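Local coordinates for putative GH105 family protein (Salmonella enterica subsp. enterica serovar Paratyphi A, PDB 3QWT) that is of unknown function but probably acts as a glycoside hydrolase of family GH105, built as an alpha/alpha toroid, at residues M166-L171 with G211-G216; W236-I241 with A266-L271; D58-A63 with P358-P363; E293-A298 with L339-G344. All coordinates share one frame; numbering follows the deposited sequence.

Contact 1: residues M166-L171 with G211-G216; sequences MWDDTL and GLWFHG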
loop_
_atom_site.group_PDB
_atom_site.type_symbol
_atom_site.label_atom_id
_atom_site.label_comp_id
_atom_site.label_asym_id
_atom_site.label_seq_id
_atom_site.Cartn_x
_atom_site.Cartn_y
_atom_site.Cartn_z
HETATM N N MSE A 166 0.161 31.529 -28.199
HETATM C CA MSE A 166 0.926 30.362 -27.743
HETATM C C MSE A 166 2.027 30.056 -28.768
HETATM O O MSE A 166 1.770 30.038 -29.974
HETATM C CB MSE A 166 0.009 29.147 -27.570
HETATM C CG MSE A 166 -1.018 29.287 -26.447
HETATM SE SE MSE A 166 -2.230 27.752 -26.171
HETATM C CE MSE A 166 -0.958 26.375 -25.557
ATOM N N TRP A 167 3.253 29.835 -28.301
ATOM C CA TRP A 167 4.361 29.544 -29.223
ATOM C C TRP A 167 5.007 28.199 -28.927
ATOM O O TRP A 167 4.985 27.737 -27.780
ATOM C CB TRP A 167 5.468 30.606 -29.115
ATOM C CG TRP A 167 5.066 32.014 -29.409
ATOM C CD1 TRP A 167 3.806 32.515 -29.466
ATOM C CD2 TRP A 167 5.949 33.108 -29.680
ATOM N NE1 TRP A 167 3.846 33.859 -29.753
ATOM C CE2 TRP A 167 5.150 34.249 -29.882
ATOM C CE3 TRP A 167 7.336 33.231 -29.769
ATOM C CZ2 TRP A 167 5.693 35.505 -30.182
ATOM C CZ3 TRP A 167 7.878 34.481 -30.055
ATOM C CH2 TRP A 167 7.053 35.600 -30.265
ATOM N N ASP A 168 5.629 27.599 -29.944
ATOM C CA ASP A 168 6.500 26.440 -29.723
ATOM C C ASP A 168 7.448 26.647 -28.523
ATOM O O ASP A 168 7.568 25.790 -27.663
ATOM C CB ASP A 168 7.378 26.190 -30.947
ATOM C CG ASP A 168 6.574 26.049 -32.248
ATOM O OD1 ASP A 168 5.336 25.926 -32.209
ATOM O OD2 ASP A 168 7.196 26.054 -33.321
ATOM N N ASP A 169 8.136 27.786 -28.527
ATOM C CA ASP A 169 9.250 28.069 -27.642
ATOM C C ASP A 169 8.844 27.909 -26.161
ATOM O O ASP A 169 9.660 27.573 -25.303
ATOM C CB ASP A 169 9.790 29.494 -27.912
ATOM C CG ASP A 169 10.106 29.750 -29.418
ATOM O OD1 ASP A 169 11.291 29.969 -29.777
ATOM O OD2 ASP A 169 9.170 29.740 -30.247
ATOM N N THR A 170 7.577 28.153 -25.868
ATOM C CA THR A 170 7.096 28.022 -24.508
ATOM C C THR A 170 7.428 26.640 -23.981
ATOM O O THR A 170 7.720 26.500 -22.813
ATOM C CB THR A 170 5.594 28.268 -24.427
ATOM O OG1 THR A 170 5.316 29.586 -24.907
ATOM C CG2 THR A 170 5.089 28.136 -23.001
ATOM N N LEU A 171 7.418 25.620 -24.840
ATOM C CA LEU A 171 7.613 24.270 -24.304
ATOM C C LEU A 171 9.003 24.096 -23.704
ATOM O O LEU A 171 9.171 23.359 -22.732
ATOM C CB LEU A 171 7.281 23.168 -25.326
ATOM C CG LEU A 171 5.772 23.004 -25.577
ATOM C CD1 LEU A 171 5.492 22.306 -26.895
ATOM C CD2 LEU A 171 5.082 22.268 -24.424
ATOM N N GLY A 211 3.183 16.695 -40.019
ATOM C CA GLY A 211 3.903 16.136 -38.891
ATOM C C GLY A 211 4.812 17.168 -38.253
ATOM O O GLY A 211 5.243 17.021 -37.103
ATOM N N LEU A 212 5.104 18.227 -38.997
ATOM C CA LEU A 212 5.890 19.323 -38.449
ATOM C C LEU A 212 4.962 20.278 -37.685
ATOM O O LEU A 212 3.744 20.088 -37.680
ATOM C CB LEU A 212 6.651 20.049 -39.569
ATOM C CG LEU A 212 7.594 19.128 -40.352
ATOM C CD1 LEU A 212 8.107 19.772 -41.661
ATOM C CD2 LEU A 212 8.756 18.650 -39.475
ATOM N N TRP A 213 5.532 21.309 -37.064
ATOM C CA TRP A 213 4.756 22.240 -36.246
ATOM C C TRP A 213 4.738 23.676 -36.772
ATOM O O TRP A 213 5.698 24.140 -37.387
ATOM C CB TRP A 213 5.320 22.280 -34.828
ATOM C CG TRP A 213 4.946 21.116 -33.974
ATOM C CD1 TRP A 213 4.999 19.800 -34.307
ATOM C CD2 TRP A 213 4.506 21.173 -32.613
ATOM N NE1 TRP A 213 4.592 19.023 -33.237
ATOM C CE2 TRP A 213 4.289 19.845 -32.188
ATOM C CE3 TRP A 213 4.257 22.220 -31.719
ATOM C CZ2 TRP A 213 3.840 19.537 -30.899
ATOM C CZ3 TRP A 213 3.816 21.920 -30.441
ATOM C CH2 TRP A 213 3.603 20.581 -30.042
ATOM N N PHE A 214 3.653 24.390 -36.493
ATOM C CA PHE A 214 3.612 25.813 -36.761
ATOM C C PHE A 214 4.264 26.596 -35.628
ATOM O O PHE A 214 4.191 26.202 -34.459
ATOM C CB PHE A 214 2.171 26.265 -36.967
ATOM C CG PHE A 214 1.529 25.658 -38.180
ATOM C CD1 PHE A 214 2.035 25.916 -39.439
ATOM C CD2 PHE A 214 0.443 24.811 -38.059
ATOM C CE1 PHE A 214 1.447 25.341 -40.572
ATOM C CE2 PHE A 214 -0.142 24.238 -39.187
ATOM C CZ PHE A 214 0.364 24.505 -40.440
ATOM N N HIS A 215 4.886 27.713 -35.962
ATOM C CA HIS A 215 5.563 28.493 -34.932
ATOM C C HIS A 215 4.602 28.983 -33.845
ATOM O O HIS A 215 4.836 28.751 -32.656
ATOM C CB HIS A 215 6.345 29.673 -35.526
ATOM C CG HIS A 215 7.135 30.429 -34.506
ATOM N ND1 HIS A 215 7.565 31.724 -34.702
ATOM C CD2 HIS A 215 7.572 30.066 -33.276
ATOM C CE1 HIS A 215 8.232 32.127 -33.633
ATOM N NE2 HIS A 215 8.251 31.141 -32.756
ATOM N N GLY A 216 3.523 29.650 -34.252
ATOM C CA GLY A 216 2.611 30.250 -33.297
ATOM C C GLY A 216 1.124 30.032 -33.536
ATOM O O GLY A 216 0.692 29.626 -34.626
#
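His-215 directs its NE2-H at Asp-169, and NE2 stands 3.0 Å from OD2 of that carboxylate. The oxygen lies in the imidazole plane, while the nitrogen arrives on the syn side of the carboxylate, whose own plane is turned 59° from the ring. The bond is bent, 137° at the hydrogen. Both groups are gripped at two points: ND1 of His-215 bonds to Tyr-354 OH, and OD1 of Asp-169 to Trp-236 NE1, which together limit the rotation of ring and carboxylate. A glycerol, probably from the crystallisation liquor, lies beside Asp-169 and may mark a pocket. Trp-167 flanks the histidine obliquely, its CE3 3.8 Å from NE2 of His-215, and stacks on His-155.

The backbones of the two segments form one of the few pieces of sheet in this largely helical toroid. Trp-167 and Gly-216 make an antiparallel, non-hydrogen-bonded pair, and Met-166 O lies 3.4 Å from Gly-216 CA. Next to it, Asp-168 N donates to His-215 O at 3.1 Å, almost straight at 168°. A type I turn from Trp-167 to Thr-170 then leads the chain into helix 170-184.

OD1 of Asp-168 lies only 2.5 Å from Phe-214 O, a very close approach for two oxygens. It also sits at the edge of the Trp-213 indole, near its plane, 3.9 Å from CE3. Beyond it the contact is apolar: Leu-171 crosses Trp-213 at about a right angle, CD1 lying 3.9 Å from CZ3 of Trp-213. Leu-237, from helix 231-248, touches both Leu-171 and Trp-213.

Contact 2: residues W236-I241 with A266-L271; sequences WLTIVI and AQIAAL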
loop_
_atom_site.group_PDB
_atom_site.type_symbol
_atom_site.label_atom_id
_atom_site.label_comp_id
_atom_site.label_asym_id
_atom_site.label_seq_id
_atom_site.Cartn_x
_atom_site.Cartn_y
_atom_site.Cartn_z
ATOM N N TRP A 236 12.711 22.824 -30.772
ATOM C CA TRP A 236 12.399 22.891 -29.351
ATOM C C TRP A 236 11.570 21.677 -28.961
ATOM O O TRP A 236 11.573 21.258 -27.809
ATOM C CB TRP A 236 11.609 24.147 -28.993
ATOM C CG TRP A 236 12.333 25.372 -29.186
ATOM C CD1 TRP A 236 11.862 26.498 -29.761
ATOM C CD2 TRP A 236 13.686 25.638 -28.812
ATOM N NE1 TRP A 236 12.836 27.465 -29.777
ATOM C CE2 TRP A 236 13.968 26.962 -29.198
ATOM C CE3 TRP A 236 14.690 24.886 -28.189
ATOM C CZ2 TRP A 236 15.220 27.554 -29.002
ATOM C CZ3 TRP A 236 15.942 25.483 -27.977
ATOM C CH2 TRP A 236 16.189 26.797 -28.389
ATOM N N LEU A 237 10.848 21.116 -29.922
ATOM C CA LEU A 237 9.996 19.986 -29.595
ATOM C C LEU A 237 10.755 18.696 -29.670
ATOM O O LEU A 237 10.574 17.818 -28.829
ATOM C CB LEU A 237 8.747 19.939 -30.470
ATOM C CG LEU A 237 7.635 20.569 -29.645
ATOM C CD1 LEU A 237 7.024 21.712 -30.413
ATOM C CD2 LEU A 237 6.606 19.524 -29.221
ATOM N N THR A 238 11.599 18.578 -30.685
ATOM C CA THR A 238 12.425 17.401 -30.817
ATOM C C THR A 238 13.318 17.264 -29.594
ATOM O O THR A 238 13.758 16.168 -29.259
ATOM C CB THR A 238 13.312 17.493 -32.041
ATOM O OG1 THR A 238 12.644 18.267 -33.042
ATOM C CG2 THR A 238 13.594 16.117 -32.562
ATOM N N ILE A 239 13.604 18.393 -28.951
ATOM C CA ILE A 239 14.408 18.407 -27.732
ATOM C C ILE A 239 13.568 18.072 -26.508
ATOM O O ILE A 239 13.956 17.234 -25.692
ATOM C CB ILE A 239 15.026 19.784 -27.503
ATOM C CG1 ILE A 239 16.165 20.026 -28.505
ATOM C CG2 ILE A 239 15.500 19.895 -26.064
ATOM C CD1 ILE A 239 16.704 21.452 -28.531
ATOM N N VAL A 240 12.409 18.725 -26.398
ATOM C CA VAL A 240 11.613 18.678 -25.180
ATOM C C VAL A 240 10.872 17.357 -24.993
ATOM O O VAL A 240 10.856 16.783 -23.902
ATOM C CB VAL A 240 10.594 19.825 -25.136
ATOM C CG1 VAL A 240 9.589 19.581 -24.053
ATOM C CG2 VAL A 240 11.284 21.131 -24.888
ATOM N N ILE A 241 10.247 16.866 -26.048
ATOM C CA ILE A 241 9.476 15.642 -25.899
ATOM C C ILE A 241 10.314 14.512 -25.272
ATOM O O ILE A 241 9.855 13.822 -24.359
ATOM C CB ILE A 241 8.839 15.201 -27.222
ATOM C CG1 ILE A 241 7.769 16.221 -27.628
ATOM C CG2 ILE A 241 8.220 13.806 -27.084
ATOM C CD1 ILE A 241 7.118 15.952 -28.972
ATOM N N ALA A 266 5.768 11.468 -35.720
ATOM C CA ALA A 266 5.242 12.194 -36.854
ATOM C C ALA A 266 6.217 13.308 -37.238
ATOM O O ALA A 266 6.438 13.561 -38.419
ATOM C CB ALA A 266 3.874 12.758 -36.531
ATOM N N GLN A 267 6.810 13.966 -36.242
ATOM C CA GLN A 267 7.769 15.026 -36.548
ATOM C C GLN A 267 9.059 14.474 -37.143
ATOM O O GLN A 267 9.528 14.952 -38.159
ATOM C CB GLN A 267 8.111 15.898 -35.336
ATOM C CG GLN A 267 8.921 17.141 -35.750
ATOM C CD GLN A 267 9.561 17.865 -34.583
ATOM O OE1 GLN A 267 10.292 17.268 -33.789
ATOM N NE2 GLN A 267 9.295 19.163 -34.477
ATOM N N ILE A 268 9.640 13.480 -36.491
ATOM C CA ILE A 268 10.920 12.950 -36.921
ATOM C C ILE A 268 10.805 12.393 -38.355
ATOM O O ILE A 268 11.665 12.640 -39.202
ATOM C CB ILE A 268 11.460 11.947 -35.876
ATOM C CG1 ILE A 268 11.838 12.702 -34.580
ATOM C CG2 ILE A 268 12.630 11.183 -36.394
ATOM C CD1 ILE A 268 12.666 11.892 -33.549
ATOM N N ALA A 269 9.709 11.710 -38.655
ATOM C CA ALA A 269 9.490 11.228 -40.020
ATOM C C ALA A 269 9.462 12.382 -41.016
ATOM O O ALA A 269 10.050 12.293 -42.102
ATOM C CB ALA A 269 8.193 10.389 -40.117
ATOM N N ALA A 270 8.781 13.469 -40.658
ATOM C CA ALA A 270 8.687 14.613 -41.570
ATOM C C ALA A 270 10.033 15.325 -41.735
ATOM O O ALA A 270 10.337 15.895 -42.799
ATOM C CB ALA A 270 7.625 15.570 -41.117
ATOM N N LEU A 271 10.838 15.279 -40.682
ATOM C CA LEU A 271 12.148 15.917 -40.691
ATOM C C LEU A 271 13.102 15.106 -41.544
ATOM O O LEU A 271 13.965 15.655 -42.224
ATOM C CB LEU A 271 12.699 16.027 -39.268
ATOM C CG LEU A 271 12.114 17.144 -38.402
ATOM C CD1 LEU A 271 12.362 16.871 -36.929
ATOM C CD2 LEU A 271 12.706 18.502 -38.808
#
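Thr-238 and Gln-267 reach for each other obliquely between helices 231-248 and 255-272, and the pair carries the only hydrogen bond between the two segments. The glutamine is stretched out, its CG anti to the backbone N (chi1 -170°) and the chain extended beyond, so the amide is carried well over toward the other helix. The threonine hydroxyl donates to it, Thr-238 OG1 standing 2.7 Å from Gln-267 OE1. It does so from above the carbonyl plane, 38° out of it. Asn-234 O, one turn back, competes for the same hydroxyl proton, so the two bonds must share it or alternate. Gln-267 NE2 donates to that Asn-234 O as well, and it passes Leu-237 with 4.1 Å between NE2 and CB of the leucine.

Apolar groups close round this pair. Leu-271 places CD1 4.1 Å from Thr-238 OG1, and the other branch of the threonine, CG2, approaches CG1 of Ile-268 at 4.3 Å. Phe-300 of helix 294-309 packs on both Thr-238 and Leu-271, while Ile-304 and Ala-307 of that helix meet Ile-268.

The two helices run roughly antiparallel as neighbours in the alpha/alpha toroid, their local axes 10.9 Å apart and crossing at -139°. At that separation the direct apolar contacts between the two segments are few, and the long glutamine does much of the bridging. Chemically, the contact is a buried polar link in an otherwise greasy setting: hydroxyl and amide turn to each other and to one backbone carbonyl, which should offset part of the cost of burying them.

Contact 3: residues D58-A63 with P358-P363; sequences DTKGWA and PLTSMP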
loop_
_atom_site.group_PDB
_atom_site.type_symbol
_atom_site.label_atom_id
_atom_site.label_comp_id
_atom_site.label_asym_id
_atom_site.label_seq_id
_atom_site.Cartn_x
_atom_site.Cartn_y
_atom_site.Cartn_z
ATOM N N ASP A 58 21.309 42.400 -22.662
ATOM C CA ASP A 58 22.217 41.704 -23.564
ATOM C C ASP A 58 21.802 40.241 -23.692
ATOM O O ASP A 58 21.955 39.446 -22.765
ATOM C CB ASP A 58 23.671 41.834 -23.087
ATOM C CG ASP A 58 24.678 41.286 -24.098
ATOM O OD1 ASP A 58 24.280 40.904 -25.225
ATOM O OD2 ASP A 58 25.877 41.239 -23.755
ATOM N N THR A 59 21.277 39.920 -24.863
ATOM C CA THR A 59 20.669 38.635 -25.185
ATOM C C THR A 59 21.713 37.666 -25.750
ATOM O O THR A 59 21.478 36.450 -25.858
ATOM C CB THR A 59 19.592 38.893 -26.266
ATOM O OG1 THR A 59 18.295 38.846 -25.680
ATOM C CG2 THR A 59 19.691 37.935 -27.423
ATOM N N LYS A 60 22.875 38.227 -26.087
ATOM C CA LYS A 60 23.910 37.526 -26.840
ATOM C C LYS A 60 25.188 37.311 -26.015
ATOM O O LYS A 60 25.748 36.210 -26.013
ATOM C CB LYS A 60 24.189 38.277 -28.154
ATOM C CG LYS A 60 25.543 38.030 -28.773
ATOM C CD LYS A 60 25.852 39.105 -29.822
ATOM C CE LYS A 60 25.813 38.542 -31.233
ATOM N NZ LYS A 60 27.038 37.763 -31.566
ATOM N N GLY A 61 25.642 38.356 -25.324
ATOM C CA GLY A 61 26.714 38.222 -24.344
ATOM C C GLY A 61 26.327 37.333 -23.155
ATOM O O GLY A 61 25.143 37.154 -22.845
ATOM N N TRP A 62 27.331 36.788 -22.475
ATOM C CA TRP A 62 27.104 35.837 -21.395
ATOM C C TRP A 62 26.543 36.479 -20.127
ATOM O O TRP A 62 25.741 35.865 -19.405
ATOM C CB TRP A 62 28.396 35.074 -21.083
ATOM C CG TRP A 62 28.221 33.879 -20.138
ATOM C CD1 TRP A 62 28.968 33.592 -19.022
ATOM C CD2 TRP A 62 27.256 32.828 -20.250
ATOM N NE1 TRP A 62 28.522 32.424 -18.441
ATOM C CE2 TRP A 62 27.469 31.944 -19.169
ATOM C CE3 TRP A 62 26.229 32.551 -21.153
ATOM C CZ2 TRP A 62 26.689 30.809 -18.969
ATOM C CZ3 TRP A 62 25.453 31.425 -20.951
ATOM C CH2 TRP A 62 25.690 30.565 -19.871
ATOM N N ALA A 63 26.942 37.718 -19.859
ATOM C CA ALA A 63 26.543 38.359 -18.614
ATOM C C ALA A 63 25.060 38.748 -18.574
ATOM O O ALA A 63 24.619 39.426 -17.645
ATOM C CB ALA A 63 27.431 39.556 -18.313
ATOM N N PRO A 358 18.570 37.875 -39.332
ATOM C CA PRO A 358 20.036 37.985 -39.339
ATOM C C PRO A 358 20.743 36.769 -38.736
ATOM O O PRO A 358 20.233 36.144 -37.786
ATOM C CB PRO A 358 20.297 39.198 -38.447
ATOM C CG PRO A 358 19.007 39.919 -38.368
ATOM C CD PRO A 358 17.944 38.907 -38.489
ATOM N N LEU A 359 21.919 36.456 -39.274
ATOM C CA LEU A 359 22.742 35.363 -38.763
ATOM C C LEU A 359 23.801 35.866 -37.782
ATOM O O LEU A 359 24.418 36.903 -38.012
ATOM C CB LEU A 359 23.407 34.631 -39.925
ATOM C CG LEU A 359 22.430 34.044 -40.939
ATOM C CD1 LEU A 359 23.123 33.697 -42.244
ATOM C CD2 LEU A 359 21.726 32.826 -40.362
ATOM N N THR A 360 24.021 35.139 -36.693
ATOM C CA THR A 360 24.986 35.585 -35.683
ATOM C C THR A 360 25.096 34.582 -34.539
ATOM O O THR A 360 24.154 33.850 -34.260
ATOM C CB THR A 360 24.602 36.963 -35.087
ATOM O OG1 THR A 360 25.674 37.460 -34.270
ATOM C CG2 THR A 360 23.330 36.846 -34.242
ATOM N N SER A 361 26.243 34.574 -33.869
ATOM C CA SER A 361 26.514 33.622 -32.808
ATOM C C SER A 361 25.658 33.893 -31.564
ATOM O O SER A 361 25.411 35.037 -31.217
ATOM C CB SER A 361 27.999 33.664 -32.460
ATOM O OG SER A 361 28.396 34.977 -32.097
HETATM N N MSE A 362 25.190 32.842 -30.902
HETATM C CA MSE A 362 24.332 33.033 -29.736
HETATM C C MSE A 362 24.549 31.951 -28.695
HETATM O O MSE A 362 24.977 30.848 -29.019
HETATM C CB MSE A 362 22.855 33.075 -30.151
HETATM C CG MSE A 362 22.546 34.205 -31.127
HETATM SE SE MSE A 362 22.553 35.929 -30.199
HETATM C CE MSE A 362 20.727 35.847 -29.510
ATOM N N PRO A 363 24.274 32.275 -27.426
ATOM C CA PRO A 363 24.356 31.269 -26.362
ATOM C C PRO A 363 23.649 29.967 -26.759
ATOM O O PRO A 363 24.215 28.893 -26.598
ATOM C CB PRO A 363 23.636 31.945 -25.192
ATOM C CG PRO A 363 23.897 33.402 -25.403
ATOM C CD PRO A 363 23.915 33.608 -26.911
#
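Lys-60 sends its ammonium group into a small nest of oxygens on the loop before helix 363-377. NZ donates to Thr-360 OG1 at 3.0 Å and to the backbone oxygen Ser-361 O at 3.2 Å; a weak third bond goes to Ser-361 OG. The lysine chain is bent at its outer torsions (chi3 -109°, chi4 -77°), bringing NZ round to these acceptors. Its backbone is steadied by Asp-58, whose OD1 makes an Asx turn with Lys-60 N (3.1 Å) and completes an Asx motif with Gly-61 N (2.9 Å), both donors coming from the same face of the carboxylate.

Beyond the polar end, selenomethionine Met-362, the N-cap residue of helix 363-377, crosses the lysine at about a right angle, with SE 3.5 Å from CB of Lys-60. CD and CG of Pro-363 pack against the carbonyl of Lys-60, CD lying 3.3 Å from Lys-60 O.

The contact joins the approach to helix 67-83 with the start of the last helix, segments almost 300 residues apart, consistent with closure of the toroid. Because the NZ acceptors are hydroxyls and a carbonyl, the ammonium charge is probably solvated by neutral dipoles here.

Contact 4: residues E293-A298 with L339-G344; sequences EASATA and LQTSFG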
loop_
_atom_site.group_PDB
_atom_site.type_symbol
_atom_site.label_atom_id
_atom_site.label_comp_id
_atom_site.label_asym_id
_atom_site.label_seq_id
_atom_site.Cartn_x
_atom_site.Cartn_y
_atom_site.Cartn_z
ATOM N N GLU A 293 19.913 26.377 -41.317
ATOM C CA GLU A 293 20.107 26.954 -40.001
ATOM C C GLU A 293 20.650 25.909 -39.024
ATOM O O GLU A 293 20.008 24.888 -38.730
ATOM C CB GLU A 293 18.811 27.601 -39.511
ATOM C CG GLU A 293 18.995 28.675 -38.450
ATOM C CD GLU A 293 19.319 28.096 -37.079
ATOM O OE1 GLU A 293 20.188 28.644 -36.377
ATOM O OE2 GLU A 293 18.698 27.093 -36.700
ATOM N N ALA A 294 21.847 26.190 -38.532
ATOM C CA ALA A 294 22.617 25.266 -37.711
ATOM C C ALA A 294 22.059 24.969 -36.307
ATOM O O ALA A 294 22.183 23.850 -35.810
ATOM C CB ALA A 294 24.060 25.753 -37.615
ATOM N N SER A 295 21.455 25.953 -35.658
ATOM C CA SER A 295 21.059 25.744 -34.274
ATOM C C SER A 295 19.825 24.847 -34.204
ATOM O O SER A 295 19.750 23.942 -33.369
ATOM C CB SER A 295 20.839 27.067 -33.536
ATOM O OG SER A 295 19.741 27.798 -34.053
ATOM N N ALA A 296 18.861 25.101 -35.082
ATOM C CA ALA A 296 17.710 24.209 -35.229
ATOM C C ALA A 296 18.219 22.811 -35.550
ATOM O O ALA A 296 17.843 21.834 -34.900
ATOM C CB ALA A 296 16.778 24.708 -36.335
ATOM N N THR A 297 19.088 22.730 -36.559
ATOM C CA THR A 297 19.729 21.471 -36.942
ATOM C C THR A 297 20.326 20.750 -35.719
ATOM O O THR A 297 20.195 19.535 -35.584
ATOM C CB THR A 297 20.822 21.691 -38.036
ATOM O OG1 THR A 297 20.238 22.296 -39.197
ATOM C CG2 THR A 297 21.446 20.370 -38.442
ATOM N N ALA A 298 20.970 21.497 -34.824
ATOM C CA ALA A 298 21.590 20.888 -33.653
ATOM C C ALA A 298 20.549 20.295 -32.698
ATOM O O ALA A 298 20.747 19.215 -32.139
ATOM C CB ALA A 298 22.477 21.890 -32.922
ATOM N N LEU A 339 28.531 28.175 -36.940
ATOM C CA LEU A 339 28.397 29.139 -38.036
ATOM C C LEU A 339 26.984 29.660 -38.350
ATOM O O LEU A 339 26.666 30.807 -38.032
ATOM C CB LEU A 339 29.115 28.649 -39.302
ATOM C CG LEU A 339 30.638 28.685 -39.152
ATOM C CD1 LEU A 339 31.349 28.139 -40.392
ATOM C CD2 LEU A 339 31.109 30.102 -38.813
ATOM N N GLN A 340 26.143 28.845 -38.971
ATOM C CA GLN A 340 24.852 29.338 -39.454
ATOM C C GLN A 340 23.757 29.465 -38.379
ATOM O O GLN A 340 22.674 28.894 -38.516
ATOM C CB GLN A 340 24.351 28.441 -40.578
ATOM C CG GLN A 340 25.160 28.532 -41.832
ATOM C CD GLN A 340 24.612 29.574 -42.782
ATOM O OE1 GLN A 340 23.512 29.430 -43.318
ATOM N NE2 GLN A 340 25.377 30.635 -42.995
ATOM N N THR A 341 24.030 30.217 -37.321
ATOM C CA THR A 341 23.029 30.480 -36.297
ATOM C C THR A 341 22.200 31.733 -36.631
ATOM O O THR A 341 22.758 32.770 -36.981
ATOM C CB THR A 341 23.700 30.688 -34.924
ATOM O OG1 THR A 341 24.505 29.546 -34.596
ATOM C CG2 THR A 341 22.651 30.945 -33.840
ATOM N N SER A 342 20.876 31.637 -36.515
ATOM C CA SER A 342 19.987 32.792 -36.697
ATOM C C SER A 342 19.693 33.461 -35.363
ATOM O O SER A 342 19.580 32.800 -34.327
ATOM C CB SER A 342 18.661 32.397 -37.371
ATOM O OG SER A 342 17.853 31.571 -36.528
ATOM N N PHE A 343 19.563 34.779 -35.408
ATOM C CA PHE A 343 19.358 35.603 -34.229
ATOM C C PHE A 343 17.961 35.369 -33.676
ATOM O O PHE A 343 17.143 34.715 -34.315
ATOM C CB PHE A 343 19.566 37.074 -34.589
ATOM C CG PHE A 343 19.368 38.008 -33.439
ATOM C CD1 PHE A 343 20.196 37.942 -32.330
ATOM C CD2 PHE A 343 18.346 38.947 -33.459
ATOM C CE1 PHE A 343 20.012 38.802 -31.259
ATOM C CE2 PHE A 343 18.156 39.805 -32.394
ATOM C CZ PHE A 343 18.995 39.737 -31.292
ATOM N N GLY A 344 17.695 35.890 -32.482
ATOM C CA GLY A 344 16.395 35.720 -31.858
ATOM C C GLY A 344 15.293 35.989 -32.858
ATOM O O GLY A 344 15.337 36.999 -33.573
#
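Glu-293 folds back over the start of helix 294-309 and reaches Ser-342 N with OE1. CG stands anti to the backbone N (chi1 -157°), and a bend at chi2 (-75°) turns CD away from an extended course. OE1 takes three bonds. Ser-342 N comes from the anti side at 3.1 Å; Ser-295 OG, 2.5 Å from OE1, arrives on the syn side, and Ser-295 N from above the carboxylate plane. The second oxygen, OE2, uses its syn lone pair to accept from Ala-296 N at 2.6 Å. Glu-293 occupies the N-cap position, and its carboxylate caps the amides of Ser-295 and Ala-296.

The first helical amide, Ala-294 N, is taken by the segment 339-344 instead: it donates to Gln-340 O at 2.8 Å, from above that carbonyl plane. Gln-340 is the centre of an inverse gamma turn, and its CB packs 4.0 Å from Ala-294 CB.

Ser-342 keeps its OG in the crowded position between backbone N and carbonyl carbon (chi1 68°), 3.7 Å from CG of Glu-293. From there OG bonds to Arg-232 NH2, which also bonds Ser-295 OG and makes a long, weak ion pair with Glu-293 OE1. Tyr-364, from helix 363-377, bonds to Ser-342 O.

Helix 294-309 and the loop 339-344 thus share one carboxylate. Buried, facing the amides of a helix start and near an arginine, it would probably be favoured in its charged form; Ser-295 OG bridges it to Arg-232, while Ser-342 gives its backbone N to the glutamate and its OG to the arginine.

How the contacts relate
All four contacts are largely buried, but their chemistry differs. Contact 1 is mixed, with a short sheet, a His-carboxylate bond and aromatic packing; contact 2 joins two helices through one polar pair in apolar surroundings. They share helix 231-248 through Leu-237, their centres about 11 Å apart. Helix 294-309, which starts in contact 4, packs through Phe-300 on Thr-238 and Leu-271 of contact 2. Contacts 3 and 4 meet through backbone bonds from Thr-360 to Thr-341 and from Phe-343 to Pro-358; one rests on a lysine among neutral oxygens, the other on a glutamate capping a helix. Contact 3 spans most of the chain and encloses the other three. Contacts 2 and 3 lie on opposite sides of the chain's centre.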